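Local coordinates for protein eEF1A lysine and N-terminal methyltransferase (Homo sapiens, PDB 5WCJ) that methylates elongation factor 1-alpha at two sites, a lysine and the N terminus, the latter through the C-terminal part of the protein held in this chain, at residues A[122-127]-A[161-166]; A[68-73]-A[95-100]; A[43-48]-A[116-121]; A[148-153]-A[181-186]. One frame throughout, in Å; residues are numbered along the deposited sequence.

Contact 1: residues A[122-127]-A[161-166]; sequences MFDVDS and ILNLVC. With SAH (S-adenosyl-L-homocysteine), chain F.
Met122 and Phe123 run parallel to Ile161 and Leu162 as neighbouring strands of a Rossmann-like sheet, with Phe123 N bonded to Ile161 O at 2.8 Å and Asn163 N to Phe123 O at 3.0 Å. Beyond this, a water joins Val125 N to Asn163 O. Met122 and Ile161 lie side by side on one face, the extended thioether carrying CE to 3.9 Å from Ile161 CD1. On the other face Leu162 CD1, in one of two conformers, lies at the edge of the Phe123 ring, near its plane, 3.8 Å from Phe123 CD2. Asp124 has CG anti to its backbone N (chi1 -166°), and its OD1 accepts Asn163 ND2 at 3.2 Å through a bond bent to 143°, carboxylate and amide planes 50° apart. OD1 also bonds His22 NE2, OD2 bonds His23 NE2, and Asn163 OD1 is taken by Asn196 ND2. An alanine at Asp124 would probably leave Asn163 ND2 and His22 without their common acceptor OD1, and His23 without OD2. Val125 CG2 presses to 3.3 Å from SAH C5, while Asp124 OD2 lies 3.6 Å from SAH CG. Apolar pairing thus gives way to a polar network that would hold the carboxylate beside the bound SAH.

Contact 2: residues A[68-73]-A[95-100]; sequences CIDAVE and KVHIAD. With SAH (S-adenosyl-L-homocysteine), chain F.
Asp70 to Glu73 pair in parallel with Lys95 to Ile98, the strand axes 4.7 Å apart at closest and at 25°, and backbone bonds run from Lys95 N to Ile69 O through to Ala99 N to Glu73 O. With helix 76-85 between them they form a beta-alpha-beta unit of the Rossmann-like methyltransferase fold. On one face Asp70 OD1 lies in the plane of the His97 ring, at its edge, 3.2 Å from His97 CE1; Asp70 OD2 has its partner in Tyr118. Val72 CG1 sits there too, 4.1 Å from Ala99 CB. The opposite face pairs Ala71 CB with Val96 CG2 at 4.0 Å. Glu73 has CG anti to the backbone N and a bend at chi2 (52°), and its carboxylate grips the ribose: OE1 accepts SAH O3' at 2.6 Å, and OE2 accepts SAH O2' at 2.5 Å, a shortness to be read with caution. Leu51 N also bonds OE1, and Asp75 N bonds OE2. A glutamine in place of Glu73 would probably lose one ribose acceptor and disturb the backbone bond to that oxygen. Asp100, N-cap of the next helix, takes Leu102 N on OD1 and also SAH N6, the latter at 2.9 Å and 161°.

Contact 3: residues A[43-48]-A[116-121]; sequences PLALLV and PCYDVI
Tyr118 and Leu47 meet where strands 44-49 and 118-123 run side by side in the parallel part of the Rossmann-like sheet. From the tyrosine's CB, 3.8 Å from Ala45 O, the ring reaches across the neighbouring strand. Its CG, anti to the carbonyl carbon (chi1 -65°), lies 3.9 Å from Leu47 CB, and CD2, CE1 and CZ are about as near, because that CB stands over the ring centre in a CH-pi contact, 3.7 Å from the centroid and 4° off the normal. CD1 approaches Leu47 N, and CE2 meets Leu47 CD2 at 4.0 Å. At the tip, OH bonds Asp70 OD2 of strand 67-73, tying in a third strand. Leu47 CD2 also lies against Ile121 CG2, the two side chains pointing the same way. The strand breaks at Asp119, and Ala45 O receives Val120 N at 3.2 Å and, weakly, Asp119 N. The side chain of Asp119 joins in as an acceptor: its OD2 uses the anti lone pair to take Ala45 N at 2.8 Å, nearly straight at 178°.

Contact 4: residues A[148-153]-A[181-186]; sequences QKVKSI and AVFPLL
Val182 and Phe183, at the end of helix 169-182, meet Gln148, Val150 and Lys151 on the last turns of helix 144-152, with no direct hydrogen bond between the segments. Van der Waals contacts come first. The tip of the Phe183 ring does the touching: CZ lies 4.0 Å from Lys151 CB, equally near the backbone of that residue, and 4.2 Å from Val150 CG1, the valine and phenylalanine side chains crossing at about a right angle. Val182 points toward the helix, and its CG1 lies 4.1 Å from Lys151 CD, on the aliphatic part of the lysine. The Gln148 chain bends at chi2 (-68°), which places CD; its NE2 lies 3.7 Å from Val182 CG2, an amide resting on a methyl. The polar link is indirect: a water accepts Lys151 NZ at 2.8 Å and donates to Val182 O at 2.6 Å, joining the ammonium group to a carbonyl near the helix end. Within segment 148-153, Ser152 OG donates to Lys149 O at 2.8 Å. Both helices flank the central sheet: Val150 packs on Ile121 and Phe123 of strand 118-123, Phe183 on Phe160 and on Cys201 of strand 197-202, and Leu203 touches both Lys151 and Phe183.

Contacts 1, 2 and 3 each join neighbouring strands of one sheet, whereas contact 4 joins one flanking helix to the end of another and the turn after it. Contacts 1 and 3 share strand 118-123 and are buried, touching through Met122 N to Leu47 O. Contact 2, nearer the sheet's edge and partly exposed, meets contact 3 through Val72 N and Val48 O. Only contacts 1 and 2 reach SAH, both at C-terminal strand ends, with about 7 Å between their nearest atoms; contact 3 is mostly apolar and aromatic. Contact 4 is buried on its valine and phenylalanine side, with lysine and glutamine exposed; it touches contacts 1 and 3 through Val150, and Tyr118 N probably bonds Ile153 O.

Contact 1: residues A[122-127]-A[161-166]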
loop_
_atom_site.group_PDB
_atom_site.type_symbol
_atom_site.label_atom_id
_atom_site.label_comp_id
_atom_site.label_asym_id
_atom_site.label_seq_id
_atom_site.Cartn_x
_atom_site.Cartn_y
_atom_site.Cartn_z
ATOM N N MET A 122 0.315 2.007 -1.334
ATOM C CA MET A 122 -0.561 0.902 -1.724
ATOM C C MET A 122 -1.851 1.440 -2.292
ATOM O O MET A 122 -2.520 2.266 -1.640
ATOM C CB MET A 122 -0.859 -0.008 -0.526
ATOM C CG MET A 122 0.321 -0.807 -0.029
ATOM S SD MET A 122 -0.195 -1.894 1.339
ATOM C CE MET A 122 1.322 -2.790 1.625
ATOM N N PHE A 123 -2.234 0.933 -3.472
ATOM C CA PHE A 123 -3.567 1.194 -4.039
ATOM C C PHE A 123 -4.396 -0.059 -3.925
ATOM O O PHE A 123 -4.086 -1.069 -4.575
ATOM C CB PHE A 123 -3.472 1.595 -5.514
ATOM C CG PHE A 123 -2.978 3.004 -5.775
ATOM C CD1 PHE A 123 -2.568 3.862 -4.759
ATOM C CD2 PHE A 123 -2.905 3.466 -7.093
ATOM C CE1 PHE A 123 -2.122 5.129 -5.032
ATOM C CE2 PHE A 123 -2.460 4.749 -7.356
ATOM C CZ PHE A 123 -2.042 5.557 -6.335
ATOM N N ASP A 124 -5.449 0.020 -3.104
ATOM C CA ASP A 124 -6.434 -1.040 -2.920
ATOM C C ASP A 124 -7.786 -0.415 -3.180
ATOM O O ASP A 124 -8.684 -0.442 -2.334
ATOM C CB ASP A 124 -6.323 -1.582 -1.477
ATOM C CG ASP A 124 -7.048 -2.895 -1.248
ATOM O OD1 ASP A 124 -7.308 -3.625 -2.219
ATOM O OD2 ASP A 124 -7.351 -3.197 -0.041
ATOM N N VAL A 125 -7.903 0.221 -4.337
ATOM C CA VAL A 125 -9.057 1.059 -4.637
ATOM C C VAL A 125 -9.947 0.372 -5.669
ATOM O O VAL A 125 -9.454 -0.153 -6.665
ATOM C CB VAL A 125 -8.641 2.500 -4.984
ATOM C CG1 VAL A 125 -7.509 2.556 -5.973
ATOM C CG2 VAL A 125 -9.823 3.321 -5.468
ATOM N N ASP A 126 -11.245 0.325 -5.388
ATOM C CA ASP A 126 -12.211 -0.319 -6.280
ATOM C C ASP A 126 -13.509 0.466 -6.201
ATOM O O ASP A 126 -14.083 0.566 -5.124
ATOM C CB ASP A 126 -12.423 -1.775 -5.870
ATOM C CG ASP A 126 -13.256 -2.572 -6.884
ATOM O OD1 ASP A 126 -13.734 -2.012 -7.898
ATOM O OD2 ASP A 126 -13.438 -3.781 -6.645
ATOM N N SER A 127 -13.943 1.055 -7.315
ATOM C CA SER A 127 -15.192 1.847 -7.332
ATOM C C SER A 127 -16.439 1.008 -7.645
ATOM O O SER A 127 -16.348 -0.198 -7.892
ATOM C CB SER A 127 -15.079 2.978 -8.332
ATOM O OG SER A 127 -14.876 2.444 -9.618
ATOM N N ILE A 161 2.598 -0.394 -4.718
ATOM C CA ILE A 161 1.950 -1.696 -4.769
ATOM C C ILE A 161 0.518 -1.462 -5.176
ATOM O O ILE A 161 -0.191 -0.689 -4.504
ATOM C CB ILE A 161 2.021 -2.415 -3.417
ATOM C CG1 ILE A 161 3.485 -2.497 -2.928
ATOM C CG2 ILE A 161 1.308 -3.756 -3.486
ATOM C CD1 ILE A 161 3.662 -3.050 -1.524
ATOM N N LEU A 162 0.081 -2.145 -6.234
ATOM C CA LEU A 162 -1.225 -1.924 -6.831
ATOM C C LEU A 162 -2.011 -3.237 -6.925
ATOM O O LEU A 162 -1.476 -4.210 -7.438
ATOM C CB LEU A 162 -0.986 -1.398 -8.253
ATOM C CG LEU A 162 -2.161 -1.185 -9.187
ATOM C CD1 LEU A 162 -2.992 -0.021 -8.670
ATOM C CD2 LEU A 162 -1.672 -0.928 -10.594
ATOM N N ASN A 163 -3.260 -3.222 -6.479
ATOM C CA ASN A 163 -4.201 -4.310 -6.684
ATOM C C ASN A 163 -4.895 -3.990 -8.005
ATOM O O ASN A 163 -5.577 -2.968 -8.094
ATOM C CB ASN A 163 -5.193 -4.361 -5.534
ATOM C CG ASN A 163 -6.291 -5.403 -5.721
ATOM O OD1 ASN A 163 -6.124 -6.369 -6.443
ATOM N ND2 ASN A 163 -7.431 -5.200 -5.035
ATOM N N LEU A 164 -4.729 -4.857 -9.016
ATOM C CA LEU A 164 -5.290 -4.646 -10.381
ATOM C C LEU A 164 -6.264 -5.754 -10.781
ATOM O O LEU A 164 -5.940 -6.945 -10.685
ATOM C CB LEU A 164 -4.164 -4.599 -11.395
ATOM C CG LEU A 164 -4.480 -4.444 -12.898
ATOM C CD1 LEU A 164 -4.966 -3.027 -13.153
ATOM C CD2 LEU A 164 -3.232 -4.715 -13.709
ATOM N N VAL A 165 -7.456 -5.355 -11.203
ATOM C CA VAL A 165 -8.391 -6.260 -11.885
ATOM C C VAL A 165 -8.661 -5.627 -13.231
ATOM O O VAL A 165 -9.244 -4.554 -13.290
ATOM C CB VAL A 165 -9.697 -6.435 -11.136
ATOM C CG1 VAL A 165 -10.679 -7.272 -11.980
ATOM C CG2 VAL A 165 -9.454 -7.093 -9.768
ATOM N N CYS A 166 -8.226 -6.266 -14.307
ATOM C CA CYS A 166 -8.507 -5.752 -15.627
ATOM C C CYS A 166 -8.735 -6.929 -16.574
ATOM O O CYS A 166 -7.773 -7.570 -16.996
ATOM C CB CYS A 166 -7.365 -4.863 -16.069
ATOM S SG CYS A 166 -7.715 -3.886 -17.544
HETATM C CG SAH F . -10.864 -2.678 -0.764
HETATM S SD SAH F . -12.506 -1.947 -1.019
HETATM C "C5'" SAH F . -12.179 -0.552 -2.128
HETATM C "C4'" SAH F . -12.142 0.720 -1.305
HETATM O "O4'" SAH F . -11.750 1.815 -2.169
HETATM C "C3'" SAH F . -13.510 1.103 -0.710
HETATM O "O3'" SAH F . -13.360 1.447 0.663
HETATM C "C2'" SAH F . -13.917 2.322 -1.546
HETATM O "O2'" SAH F . -14.731 3.288 -0.891
HETATM C "C1'" SAH F . -12.542 2.922 -1.804
HETATM N N9 SAH F . -12.478 3.888 -2.897
HETATM C C8 SAH F . -13.129 3.826 -4.103
HETATM N N7 SAH F . -12.820 4.797 -4.927
HETATM C C5 SAH F . -11.902 5.550 -4.216
HETATM C C6 SAH F . -11.174 6.708 -4.537
HETATM N N6 SAH F . -11.258 7.340 -5.736
HETATM N N1 SAH F . -10.352 7.212 -3.595
HETATM C C2 SAH F . -10.269 6.597 -2.404
HETATM N N3 SAH F . -10.891 5.487 -1.993
HETATM C C4 SAH F . -11.693 5.006 -2.955
HETATM O O HOH W 1 -6.664 -0.782 -6.692
#

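Contact 2: residues A[68-73]-A[95-100]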
loop_
_atom_site.group_PDB
_atom_site.type_symbol
_atom_site.label_atom_id
_atom_site.label_comp_id
_atom_site.label_asym_id
_atom_site.label_seq_id
_atom_site.Cartn_x
_atom_site.Cartn_y
_atom_site.Cartn_z
ATOM N N CYS A 68 3.884 4.117 10.284
ATOM C CA CYS A 68 3.074 5.321 10.332
ATOM C C CYS A 68 2.260 5.325 9.053
ATOM O O CYS A 68 2.823 5.397 7.995
ATOM C CB CYS A 68 3.946 6.569 10.370
ATOM S SG CYS A 68 2.959 8.061 10.620
ATOM N N ILE A 69 0.956 5.185 9.186
ATOM C CA ILE A 69 0.068 4.989 8.036
ATOM C C ILE A 69 -0.839 6.189 7.846
ATOM O O ILE A 69 -1.507 6.623 8.780
ATOM C CB ILE A 69 -0.778 3.739 8.246
ATOM C CG1 ILE A 69 0.134 2.499 8.365
ATOM C CG2 ILE A 69 -1.831 3.597 7.147
ATOM C CD1 ILE A 69 -0.581 1.237 8.822
ATOM N N ASP A 70 -0.908 6.675 6.606
ATOM C CA ASP A 70 -1.961 7.581 6.149
ATOM C C ASP A 70 -2.865 6.768 5.216
ATOM O O ASP A 70 -2.381 6.199 4.245
ATOM C CB ASP A 70 -1.348 8.742 5.397
ATOM C CG ASP A 70 -0.678 9.757 6.319
ATOM O OD1 ASP A 70 -1.369 10.279 7.216
ATOM O OD2 ASP A 70 0.512 10.082 6.110
ATOM N N ALA A 71 -4.135 6.663 5.565
ATOM C CA ALA A 71 -5.120 5.935 4.777
ATOM C C ALA A 71 -6.083 6.949 4.174
ATOM O O ALA A 71 -6.552 7.853 4.869
ATOM C CB ALA A 71 -5.860 4.939 5.636
ATOM N N VAL A 72 -6.340 6.828 2.881
ATOM C CA VAL A 72 -7.259 7.731 2.196
ATOM C C VAL A 72 -8.467 6.936 1.710
ATOM O O VAL A 72 -8.320 5.907 1.083
ATOM C CB VAL A 72 -6.550 8.441 1.035
ATOM C CG1 VAL A 72 -7.491 9.428 0.364
ATOM C CG2 VAL A 72 -5.294 9.118 1.543
ATOM N N GLU A 73 -9.667 7.386 2.046
ATOM C CA GLU A 73 -10.879 6.657 1.761
ATOM C C GLU A 73 -11.941 7.653 1.281
ATOM O O GLU A 73 -12.173 8.656 1.942
ATOM C CB GLU A 73 -11.367 5.929 3.031
ATOM C CG GLU A 73 -12.762 5.329 2.967
ATOM C CD GLU A 73 -12.977 4.427 1.769
ATOM O OE1 GLU A 73 -12.103 3.548 1.499
ATOM O OE2 GLU A 73 -14.032 4.558 1.089
ATOM N N LYS A 95 -3.760 7.499 10.571
ATOM C CA LYS A 95 -4.712 8.565 10.314
ATOM C C LYS A 95 -5.486 8.235 9.043
ATOM O O LYS A 95 -4.888 7.794 8.060
ATOM C CB LYS A 95 -3.983 9.887 10.078
ATOM C CG LYS A 95 -3.153 10.410 11.241
ATOM C CD LYS A 95 -4.025 10.868 12.396
ATOM C CE LYS A 95 -3.177 11.333 13.573
ATOM N NZ LYS A 95 -3.996 11.322 14.807
ATOM N N VAL A 96 -6.784 8.496 9.058
ATOM C CA VAL A 96 -7.635 8.301 7.895
ATOM C C VAL A 96 -8.109 9.666 7.415
ATOM O O VAL A 96 -8.544 10.500 8.206
ATOM C CB VAL A 96 -8.811 7.361 8.168
ATOM C CG1 VAL A 96 -9.700 7.211 6.925
ATOM C CG2 VAL A 96 -8.295 5.987 8.566
ATOM N N HIS A 97 -7.967 9.892 6.121
ATOM C CA HIS A 97 -8.440 11.112 5.475
ATOM C C HIS A 97 -9.585 10.738 4.540
ATOM O O HIS A 97 -9.452 9.816 3.724
ATOM C CB HIS A 97 -7.301 11.738 4.714
ATOM C CG HIS A 97 -6.109 12.053 5.562
ATOM N ND1 HIS A 97 -5.117 11.127 5.830
ATOM C CD2 HIS A 97 -5.753 13.185 6.214
ATOM C CE1 HIS A 97 -4.201 11.683 6.609
ATOM N NE2 HIS A 97 -4.569 12.927 6.862
ATOM N N ILE A 98 -10.713 11.438 4.651
ATOM C CA ILE A 98 -11.857 11.200 3.792
ATOM C C ILE A 98 -11.693 12.108 2.581
ATOM O O ILE A 98 -11.819 13.314 2.702
ATOM C CB ILE A 98 -13.207 11.422 4.505
ATOM C CG1 ILE A 98 -13.332 10.479 5.714
ATOM C CG2 ILE A 98 -14.368 11.163 3.547
ATOM C CD1 ILE A 98 -13.216 8.988 5.373
ATOM N N ALA A 99 -11.379 11.493 1.443
ATOM C CA ALA A 99 -11.031 12.193 0.211
ATOM C C ALA A 99 -10.943 11.194 -0.930
ATOM O O ALA A 99 -10.751 9.970 -0.722
ATOM C CB ALA A 99 -9.706 12.931 0.370
ATOM N N ASP A 100 -11.102 11.702 -2.147
ATOM C CA ASP A 100 -10.756 10.948 -3.344
ATOM C C ASP A 100 -9.239 10.846 -3.326
ATOM O O ASP A 100 -8.559 11.854 -3.187
ATOM C CB ASP A 100 -11.232 11.742 -4.570
ATOM C CG ASP A 100 -11.060 11.007 -5.882
ATOM O OD1 ASP A 100 -10.203 10.076 -6.041
ATOM O OD2 ASP A 100 -11.796 11.410 -6.816
HETATM C CG SAH F . -10.864 -2.678 -0.764
HETATM S SD SAH F . -12.506 -1.947 -1.019
HETATM C "C5'" SAH F . -12.179 -0.552 -2.128
HETATM C "C4'" SAH F . -12.142 0.720 -1.305
HETATM O "O4'" SAH F . -11.750 1.815 -2.169
HETATM C "C3'" SAH F . -13.510 1.103 -0.710
HETATM O "O3'" SAH F . -13.360 1.447 0.663
HETATM C "C2'" SAH F . -13.917 2.322 -1.546
HETATM O "O2'" SAH F . -14.731 3.288 -0.891
HETATM C "C1'" SAH F . -12.542 2.922 -1.804
HETATM N N9 SAH F . -12.478 3.888 -2.897
HETATM C C8 SAH F . -13.129 3.826 -4.103
HETATM N N7 SAH F . -12.820 4.797 -4.927
HETATM C C5 SAH F . -11.902 5.550 -4.216
HETATM C C6 SAH F . -11.174 6.708 -4.537
HETATM N N6 SAH F . -11.258 7.340 -5.736
HETATM N N1 SAH F . -10.352 7.212 -3.595
HETATM C C2 SAH F . -10.269 6.597 -2.404
HETATM N N3 SAH F . -10.891 5.487 -1.993
HETATM C C4 SAH F . -11.693 5.006 -2.955
#

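Contact 3: residues A[43-48]-A[116-121]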
loop_
_atom_site.group_PDB
_atom_site.type_symbol
_atom_site.label_atom_id
_atom_site.label_comp_id
_atom_site.label_asym_id
_atom_site.label_seq_id
_atom_site.Cartn_x
_atom_site.Cartn_y
_atom_site.Cartn_z
ATOM N N PRO A 43 11.345 2.846 11.446
ATOM C CA PRO A 43 10.107 3.470 10.995
ATOM C C PRO A 43 9.837 3.254 9.499
ATOM O O PRO A 43 10.751 3.201 8.688
ATOM C CB PRO A 43 10.335 4.963 11.269
ATOM C CG PRO A 43 11.339 4.982 12.369
ATOM C CD PRO A 43 12.265 3.856 12.009
ATOM N N LEU A 44 8.563 3.144 9.174
ATOM C CA LEU A 44 8.115 2.879 7.814
ATOM C C LEU A 44 6.935 3.795 7.605
ATOM O O LEU A 44 6.017 3.753 8.398
ATOM C CB LEU A 44 7.694 1.416 7.752
ATOM C CG LEU A 44 7.234 0.790 6.447
ATOM C CD1 LEU A 44 8.385 0.768 5.472
ATOM C CD2 LEU A 44 6.719 -0.622 6.714
ATOM N N ALA A 45 6.986 4.637 6.578
ATOM C CA ALA A 45 5.881 5.516 6.220
ATOM C C ALA A 45 5.086 4.888 5.056
ATOM O O ALA A 45 5.659 4.621 3.986
ATOM C CB ALA A 45 6.419 6.872 5.832
ATOM N N LEU A 46 3.790 4.677 5.261
ATOM C CA LEU A 46 2.947 4.006 4.282
ATOM C C LEU A 46 1.672 4.793 4.007
ATOM O O LEU A 46 0.955 5.185 4.937
ATOM C CB LEU A 46 2.598 2.589 4.763
ATOM C CG LEU A 46 1.337 1.955 4.164
ATOM C CD1 LEU A 46 1.645 1.372 2.803
ATOM C CD2 LEU A 46 0.768 0.859 5.058
ATOM N N LEU A 47 1.376 4.987 2.717
ATOM C CA LEU A 47 0.145 5.610 2.273
ATOM C C LEU A 47 -0.702 4.480 1.687
ATOM O O LEU A 47 -0.222 3.719 0.840
ATOM C CB LEU A 47 0.441 6.639 1.172
ATOM C CG LEU A 47 -0.773 7.271 0.479
ATOM C CD1 LEU A 47 -1.611 8.082 1.457
ATOM C CD2 LEU A 47 -0.279 8.159 -0.635
ATOM N N VAL A 48 -1.935 4.367 2.131
ATOM C CA VAL A 48 -2.849 3.354 1.611
ATOM C C VAL A 48 -4.097 4.038 1.089
ATOM O O VAL A 48 -4.739 4.774 1.823
ATOM C CB VAL A 48 -3.248 2.299 2.682
ATOM C CG1 VAL A 48 -4.137 1.226 2.042
ATOM C CG2 VAL A 48 -2.033 1.707 3.330
ATOM N N PRO A 116 5.283 15.103 1.317
ATOM C CA PRO A 116 5.663 13.871 2.006
ATOM C C PRO A 116 6.481 12.937 1.142
ATOM O O PRO A 116 6.579 13.115 -0.078
ATOM C CB PRO A 116 4.318 13.235 2.392
ATOM C CG PRO A 116 3.258 14.190 1.944
ATOM C CD PRO A 116 3.872 15.067 0.904
ATOM N N CYS A 117 7.089 11.963 1.801
ATOM C CA CYS A 117 7.948 11.000 1.161
ATOM C C CYS A 117 7.669 9.639 1.799
ATOM O O CYS A 117 8.128 9.352 2.910
ATOM C CB CYS A 117 9.404 11.419 1.348
ATOM S SG CYS A 117 10.477 10.728 0.092
ATOM N N TYR A 118 6.877 8.821 1.111
ATOM C CA TYR A 118 6.470 7.529 1.643
ATOM C C TYR A 118 7.419 6.432 1.212
ATOM O O TYR A 118 7.856 6.385 0.051
ATOM C CB TYR A 118 5.042 7.190 1.202
ATOM C CG TYR A 118 4.005 8.125 1.767
ATOM C CD1 TYR A 118 3.513 7.955 3.064
ATOM C CD2 TYR A 118 3.509 9.175 1.015
ATOM C CE1 TYR A 118 2.571 8.810 3.596
ATOM C CE2 TYR A 118 2.565 10.043 1.547
ATOM C CZ TYR A 118 2.101 9.847 2.842
ATOM O OH TYR A 118 1.142 10.670 3.387
ATOM N N ASP A 119 7.664 5.490 2.121
ATOM C CA ASP A 119 8.402 4.280 1.782
ATOM C C ASP A 119 7.546 3.319 0.910
ATOM O O ASP A 119 8.069 2.609 0.057
ATOM C CB ASP A 119 8.852 3.561 3.050
ATOM C CG ASP A 119 9.754 4.434 3.927
ATOM O OD1 ASP A 119 10.846 4.783 3.467
ATOM O OD2 ASP A 119 9.336 4.787 5.046
ATOM N N VAL A 120 6.255 3.281 1.173
ATOM C CA VAL A 120 5.366 2.368 0.503
ATOM C C VAL A 120 4.074 3.107 0.185
ATOM O O VAL A 120 3.513 3.773 1.037
ATOM C CB VAL A 120 5.012 1.138 1.382
ATOM C CG1 VAL A 120 4.075 0.191 0.633
ATOM C CG2 VAL A 120 6.247 0.389 1.837
ATOM N N ILE A 121 3.588 2.944 -1.034
ATOM C CA ILE A 121 2.279 3.432 -1.411
ATOM C C ILE A 121 1.478 2.244 -1.933
ATOM O O ILE A 121 1.909 1.566 -2.865
ATOM C CB ILE A 121 2.360 4.562 -2.467
ATOM C CG1 ILE A 121 3.122 5.781 -1.917
ATOM C CG2 ILE A 121 0.978 4.958 -2.940
ATOM C CD1 ILE A 121 3.394 6.835 -2.976
#

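Contact 4: residues A[148-153]-A[181-186]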
loop_
_atom_site.group_PDB
_atom_site.type_symbol
_atom_site.label_atom_id
_atom_site.label_comp_id
_atom_site.label_asym_id
_atom_site.label_seq_id
_atom_site.Cartn_x
_atom_site.Cartn_y
_atom_site.Cartn_z
ATOM N N GLN A 148 3.163 10.154 -12.372
ATOM C CA GLN A 148 4.251 11.084 -12.033
ATOM C C GLN A 148 4.074 11.744 -10.657
ATOM O O GLN A 148 5.057 11.975 -9.940
ATOM C CB GLN A 148 4.409 12.164 -13.127
ATOM C CG GLN A 148 4.888 11.639 -14.490
ATOM C CD GLN A 148 6.325 11.114 -14.494
ATOM O OE1 GLN A 148 7.126 11.449 -13.637
ATOM N NE2 GLN A 148 6.647 10.288 -15.479
ATOM N N LYS A 149 2.836 12.041 -10.270
ATOM C CA LYS A 149 2.553 12.587 -8.932
ATOM C C LYS A 149 2.858 11.543 -7.866
ATOM O O LYS A 149 3.423 11.882 -6.824
ATOM C CB LYS A 149 1.100 13.053 -8.793
ATOM C CG LYS A 149 0.693 14.114 -9.807
ATOM C CD LYS A 149 1.659 15.292 -9.794
ATOM C CE LYS A 149 1.089 16.469 -10.581
ATOM N NZ LYS A 149 2.163 17.476 -10.804
ATOM N N VAL A 150 2.513 10.281 -8.151
ATOM C CA VAL A 150 2.804 9.166 -7.222
ATOM C C VAL A 150 4.322 9.023 -7.053
ATOM O O VAL A 150 4.845 8.947 -5.941
ATOM C CB VAL A 150 2.167 7.843 -7.693
ATOM C CG1 VAL A 150 2.561 6.679 -6.800
ATOM C CG2 VAL A 150 0.639 7.964 -7.770
ATOM N N LYS A 151 5.034 9.002 -8.159
ATOM C CA LYS A 151 6.483 8.902 -8.102
ATOM C C LYS A 151 7.091 10.018 -7.268
ATOM O O LYS A 151 8.050 9.787 -6.531
ATOM C CB LYS A 151 7.058 8.915 -9.526
ATOM C CG LYS A 151 8.587 8.982 -9.600
ATOM C CD LYS A 151 9.064 9.116 -11.040
ATOM C CE LYS A 151 10.484 9.668 -11.087
ATOM N NZ LYS A 151 11.080 9.508 -12.447
ATOM N N SER A 152 6.536 11.224 -7.374
ATOM C CA SER A 152 7.094 12.386 -6.680
ATOM C C SER A 152 6.964 12.302 -5.144
ATOM O O SER A 152 7.713 12.980 -4.445
ATOM C CB SER A 152 6.519 13.714 -7.234
ATOM O OG SER A 152 5.248 14.017 -6.687
ATOM N N ILE A 153 6.049 11.466 -4.620
ATOM C CA ILE A 153 5.900 11.288 -3.187
ATOM C C ILE A 153 6.388 9.957 -2.662
ATOM O O ILE A 153 6.086 9.605 -1.520
ATOM C CB ILE A 153 4.463 11.578 -2.687
ATOM C CG1 ILE A 153 3.394 10.703 -3.372
ATOM C CG2 ILE A 153 4.164 13.070 -2.860
ATOM C CD1 ILE A 153 2.081 10.669 -2.606
ATOM N N ALA A 181 6.687 2.570 -17.841
ATOM C CA ALA A 181 7.266 3.852 -18.289
ATOM C C ALA A 181 7.691 4.752 -17.122
ATOM O O ALA A 181 8.695 5.436 -17.203
ATOM C CB ALA A 181 6.288 4.602 -19.173
ATOM N N VAL A 182 6.917 4.745 -16.039
ATOM C CA VAL A 182 7.209 5.569 -14.867
ATOM C C VAL A 182 7.976 4.798 -13.799
ATOM O O VAL A 182 8.827 5.395 -13.138
ATOM C CB VAL A 182 5.899 6.154 -14.291
ATOM C CG1 VAL A 182 6.171 7.032 -13.060
ATOM C CG2 VAL A 182 5.154 6.943 -15.364
ATOM N N PHE A 183 7.694 3.485 -13.641
ATOM C CA PHE A 183 8.353 2.611 -12.672
ATOM C C PHE A 183 9.007 1.447 -13.410
ATOM O O PHE A 183 8.381 0.393 -13.622
ATOM C CB PHE A 183 7.362 2.088 -11.632
ATOM C CG PHE A 183 6.702 3.170 -10.831
ATOM C CD1 PHE A 183 7.292 3.650 -9.665
ATOM C CD2 PHE A 183 5.508 3.712 -11.239
ATOM C CE1 PHE A 183 6.693 4.663 -8.927
ATOM C CE2 PHE A 183 4.894 4.719 -10.513
ATOM C CZ PHE A 183 5.484 5.198 -9.355
ATOM N N PRO A 184 10.275 1.618 -13.806
ATOM C CA PRO A 184 10.833 0.615 -14.731
ATOM C C PRO A 184 11.110 -0.775 -14.140
ATOM O O PRO A 184 11.245 -1.740 -14.890
ATOM C CB PRO A 184 12.099 1.285 -15.298
ATOM C CG PRO A 184 12.307 2.545 -14.539
ATOM C CD PRO A 184 11.088 2.849 -13.715
ATOM N N LEU A 185 11.151 -0.906 -12.822
ATOM C CA LEU A 185 11.256 -2.216 -12.213
ATOM C C LEU A 185 9.845 -2.632 -11.789
ATOM O O LEU A 185 9.270 -1.990 -10.907
ATOM C CB LEU A 185 12.195 -2.140 -11.031
ATOM C CG LEU A 185 12.461 -3.433 -10.271
ATOM C CD1 LEU A 185 13.026 -4.485 -11.202
ATOM C CD2 LEU A 185 13.388 -3.196 -9.094
ATOM N N LEU A 186 9.305 -3.657 -12.449
ATOM C CA LEU A 186 7.966 -4.169 -12.211
ATOM C C LEU A 186 8.077 -5.638 -11.839
ATOM O O LEU A 186 8.836 -6.395 -12.485
ATOM C CB LEU A 186 7.150 -4.066 -13.488
ATOM C CG LEU A 186 5.799 -3.355 -13.438
ATOM C CD1 LEU A 186 5.921 -1.948 -12.858
ATOM C CD2 LEU A 186 5.206 -3.307 -14.843
HETATM O O HOH W 2 10.846 7.023 -13.606
#